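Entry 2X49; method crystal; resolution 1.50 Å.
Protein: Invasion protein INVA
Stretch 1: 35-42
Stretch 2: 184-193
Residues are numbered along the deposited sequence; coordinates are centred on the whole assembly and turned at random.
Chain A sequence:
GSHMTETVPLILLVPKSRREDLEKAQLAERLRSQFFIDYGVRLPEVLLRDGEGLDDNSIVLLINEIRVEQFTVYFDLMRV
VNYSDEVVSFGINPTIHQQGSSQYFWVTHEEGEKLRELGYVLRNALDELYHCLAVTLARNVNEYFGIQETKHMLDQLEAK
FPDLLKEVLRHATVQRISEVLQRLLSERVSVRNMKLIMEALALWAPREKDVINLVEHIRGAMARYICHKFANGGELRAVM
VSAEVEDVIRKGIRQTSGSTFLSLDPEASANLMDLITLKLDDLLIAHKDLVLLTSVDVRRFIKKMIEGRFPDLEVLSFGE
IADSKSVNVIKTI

Stretch 1, residues 35-42: FFIDYGVR
Stretch 2 (184-193) LLSERVSVRN

Carbonyl groups in the last turn of a helix are often left free, and in this contact the second stretch donates to two of them, Ile37 O and Tyr39 O, while Phe36 O, already bonded to Gly40 N, takes a second donor from Arg192 NH2. Residues 35-39 form the last part of a helix, with Tyr39 N bonded to Phe35 O at 2.9 Å and Gly40 N to Phe36 O at 2.9 Å. Against this end lies the loop 189-192, extended at Val189 and Ser190 and then turning through Val191 (-111/15) and Arg192 (-56/-39), in a register that places Tyr39 CA 4.1 Å from Ser190 CA and Gly40 CA 4.0 Å from Arg192 CA.

The shortest bond is between backbones: Val191 N donates to Tyr39 O at 2.9 Å, with an N-H...O angle of 162°. Arg192 supplies the other two donors. Its side chain runs out through chi1 t and chi2 t, then bends at chi3 m (-84°) and chi4 -73°, bringing the guanidinium edge-on to the helix end. There Arg192 NH2 donates to Phe36 O at 3.0 Å and Arg192 NE to Ile37 O at 3.0 Å. Arginine suits this place because its long chain reaches back to the carbonyls of the last turn and its planar head offers several N-H groups to adjacent carbonyls. The same group lies over one face of the Phe36 ring, Arg192 CZ standing 4.8 Å from the ring centroid and 15° off the normal, a cation-pi contact. The CA-to-CB bond of Phe36 (chi1 t, chi2 56°) points sideways to the loop, but the end of the side chain comes nearer, close enough for this cation-pi contact, with Arg192 NH2 3.5 Å from Phe36 CE2.

Ser190 organises the loop. With chi1 t, its OG accepts a bond from Arg192 N at 3.1 Å, tying the loop back on itself, and lies 3.1 Å from Asp38 O. A water bridges Ser190 OG (2.9 Å from its oxygen) and Ile37 O (3.0 Å), donating to the latter. A second water donates to both Gly40 O at 3.1 Å and Val191 O at 2.9 Å.

Gly40 leaves the helix with phi/psi 84/11, a positive phi that favours glycine. Packing demands it too: an ideal CB would point toward the loop and sit 2.6 Å from Arg192 N, a clash. The bare CA instead lies 4.0 Å from Arg192 N.

Nonpolar packing lies beyond these bonds. Residues 184-185 belong to a helix that begins earlier in the chain, and a type I turn from Leu185 to Arg188, closed by Arg188 N to Leu185 O at 2.9 Å, leads into the loop; Arg188 takes phi/psi 71/25. Leu185 (m, t) places CD2 4.0 Å from Tyr39 CB and CD1 4.0 Å from Val41 CG1. Val41, extended at -133/161 with chi1 m, also brings CG1 to 3.6 Å from CG2 of Val191, likewise m. Branched aliphatic groups fill this buried space without leaving polar atoms unpaired. Buried Tyr39 (chi1 m, chi2 -75°) meets Arg188 O at its ring edge, Tyr39 CE1 to Arg188 O 3.9 Å, while its hydroxyl is bonded elsewhere in the structure. Together the stretches bury 466 Å².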

# COMPACT_ATOMS: atom_id res chain seq x y z
N PHE A 35 -9.38 6.95 5.81
CA PHE A 35 -8.68 5.69 5.93
C PHE A 35 -9.71 4.62 6.16
O PHE A 35 -9.64 3.54 5.61
CB PHE A 35 -7.61 5.69 7.04
CG PHE A 35 -6.65 4.52 6.99
CD1 PHE A 35 -5.48 4.58 6.28
CD2 PHE A 35 -6.94 3.34 7.65
CE1 PHE A 35 -4.59 3.52 6.24
CE2 PHE A 35 -6.02 2.30 7.58
CZ PHE A 35 -4.89 2.41 6.89
N PHE A 36 -10.69 4.95 6.98
CA PHE A 36 -11.82 4.01 7.30
C PHE A 36 -12.59 3.64 6.03
O PHE A 36 -12.92 2.47 5.75
CB PHE A 36 -12.72 4.57 8.37
CG PHE A 36 -13.83 3.66 8.73
CD1 PHE A 36 -13.56 2.39 9.15
CD2 PHE A 36 -15.13 4.08 8.66
CE1 PHE A 36 -14.57 1.53 9.49
CE2 PHE A 36 -16.15 3.23 8.97
CZ PHE A 36 -15.85 1.95 9.38
N ILE A 37 -12.83 4.65 5.23
CA ILE A 37 -13.55 4.44 3.95
C ILE A 37 -12.77 3.53 3.05
O ILE A 37 -13.27 2.57 2.47
CB ILE A 37 -13.87 5.76 3.25
CG1 ILE A 37 -14.98 6.46 4.04
CG2 ILE A 37 -14.44 5.53 1.86
CD1 ILE A 37 -15.20 7.94 3.74
N ASP A 38 -11.48 3.82 2.99
CA ASP A 38 -10.57 3.24 1.98
C ASP A 38 -10.16 1.81 2.31
O ASP A 38 -9.94 0.99 1.42
CB ASP A 38 -9.32 4.07 1.70
CG ASP A 38 -9.60 5.37 0.95
OD1 ASP A 38 -10.72 5.58 0.43
OD2 ASP A 38 -8.60 6.13 0.86
N TYR A 39 -10.02 1.54 3.59
CA TYR A 39 -9.45 0.26 4.07
C TYR A 39 -10.34 -0.56 5.00
O TYR A 39 -10.07 -1.77 5.22
CB TYR A 39 -8.08 0.50 4.75
CG TYR A 39 -7.05 0.99 3.77
CD1 TYR A 39 -6.46 0.13 2.86
CD2 TYR A 39 -6.74 2.34 3.70
CE1 TYR A 39 -5.57 0.58 1.92
CE2 TYR A 39 -5.82 2.81 2.75
CZ TYR A 39 -5.24 1.93 1.89
OH TYR A 39 -4.37 2.41 0.96
N GLY A 40 -11.36 0.06 5.55
CA GLY A 40 -12.34 -0.64 6.36
C GLY A 40 -12.00 -0.83 7.81
O GLY A 40 -12.68 -1.56 8.53
N VAL A 41 -10.95 -0.17 8.22
CA VAL A 41 -10.53 -0.20 9.64
C VAL A 41 -10.24 1.19 10.16
O VAL A 41 -9.99 2.15 9.43
CB VAL A 41 -9.37 -1.17 9.91
CG1 VAL A 41 -9.75 -2.63 9.43
CG2 VAL A 41 -8.14 -0.68 9.20
N ARG A 42 -10.26 1.28 11.47
CA ARG A 42 -10.16 2.57 12.16
C ARG A 42 -8.74 2.81 12.61
O ARG A 42 -8.06 1.91 13.11
CB ARG A 42 -11.04 2.59 13.37
CG ARG A 42 -12.46 2.21 13.17
CD ARG A 42 -13.22 3.43 12.81
NE ARG A 42 -14.68 3.21 12.85
CZ ARG A 42 -15.53 4.14 12.44
NH1 ARG A 42 -15.05 5.29 12.04
NH2 ARG A 42 -16.83 3.94 12.44
N LEU A 184 -3.75 -8.94 4.52
CA LEU A 184 -4.38 -8.23 3.37
C LEU A 184 -4.05 -6.72 3.47
O LEU A 184 -3.46 -6.14 2.57
CB LEU A 184 -5.89 -8.45 3.32
CG LEU A 184 -6.29 -9.88 3.00
CD1 LEU A 184 -7.81 -9.98 3.20
CD2 LEU A 184 -5.81 -10.24 1.59
N LEU A 185 -4.30 -6.16 4.64
CA LEU A 185 -4.14 -4.71 4.85
C LEU A 185 -2.71 -4.31 4.70
O LEU A 185 -2.43 -3.24 4.19
CB LEU A 185 -4.67 -4.30 6.23
CG LEU A 185 -6.18 -4.37 6.44
CD1 LEU A 185 -6.60 -4.48 7.92
CD2 LEU A 185 -6.82 -3.15 5.81
N SER A 186 -1.78 -5.20 5.11
CA SER A 186 -0.35 -4.83 5.14
C SER A 186 0.17 -4.70 3.72
O SER A 186 1.26 -4.15 3.51
CB SER A 186 0.53 -5.84 5.94
OG SER A 186 0.60 -7.07 5.25
N GLU A 187 -0.60 -5.24 2.79
CA GLU A 187 -0.28 -5.19 1.34
C GLU A 187 -1.24 -4.24 0.58
O GLU A 187 -1.39 -4.28 -0.66
CB GLU A 187 -0.24 -6.59 0.71
CG GLU A 187 0.99 -7.42 1.17
CD GLU A 187 1.26 -8.63 0.26
OE1 GLU A 187 1.04 -9.80 0.70
OE2 GLU A 187 1.63 -8.46 -0.92
N ARG A 188 -1.88 -3.40 1.35
CA ARG A 188 -2.72 -2.30 0.85
C ARG A 188 -4.04 -2.76 0.21
O ARG A 188 -4.64 -2.13 -0.68
CB ARG A 188 -1.88 -1.41 -0.10
CG ARG A 188 -1.41 -0.21 0.62
CD ARG A 188 -0.01 0.27 0.24
NE ARG A 188 -0.09 0.82 -1.05
CZ ARG A 188 0.92 1.04 -1.87
NH1 ARG A 188 2.15 0.68 -1.57
NH2 ARG A 188 0.66 1.59 -3.04
N VAL A 189 -4.48 -3.92 0.65
CA VAL A 189 -5.79 -4.48 0.24
C VAL A 189 -6.85 -4.15 1.29
O VAL A 189 -6.64 -4.38 2.51
CB VAL A 189 -5.72 -6.00 0.06
CG1 VAL A 189 -7.09 -6.53 -0.31
CG2 VAL A 189 -4.65 -6.31 -0.99
N SER A 190 -7.94 -3.52 0.86
CA SER A 190 -9.00 -3.13 1.77
C SER A 190 -9.77 -4.31 2.32
O SER A 190 -9.95 -5.32 1.61
CB SER A 190 -10.04 -2.20 1.06
OG SER A 190 -11.13 -1.85 1.86
N VAL A 191 -10.22 -4.17 3.54
CA VAL A 191 -11.09 -5.18 4.18
C VAL A 191 -12.51 -4.70 4.39
O VAL A 191 -13.28 -5.27 5.17
CB VAL A 191 -10.49 -5.76 5.46
CG1 VAL A 191 -9.18 -6.49 5.11
CG2 VAL A 191 -10.29 -4.72 6.56
N ARG A 192 -12.84 -3.62 3.71
CA ARG A 192 -14.21 -3.09 3.76
C ARG A 192 -15.29 -4.10 3.36
O ARG A 192 -16.35 -4.14 3.95
CB ARG A 192 -14.37 -1.83 2.89
CG ARG A 192 -15.77 -1.27 2.96
CD ARG A 192 -15.83 0.18 2.56
NE ARG A 192 -15.51 1.05 3.69
CZ ARG A 192 -16.31 1.26 4.72
NH1 ARG A 192 -17.52 0.73 4.72
NH2 ARG A 192 -15.91 2.02 5.74
N ASN A 193 -14.98 -4.90 2.34
CA ASN A 193 -15.96 -5.89 1.86
C ASN A 193 -15.84 -7.20 2.62
O ASN A 193 -15.38 -8.22 2.10
CB ASN A 193 -15.81 -6.13 0.37
CG ASN A 193 -17.05 -6.73 -0.22
OD1 ASN A 193 -17.90 -7.31 0.50
ND2 ASN A 193 -17.22 -6.54 -1.54
O HOH W 1 -12.93 0.12 0.73
O HOH W 2 -14.57 -3.67 7.18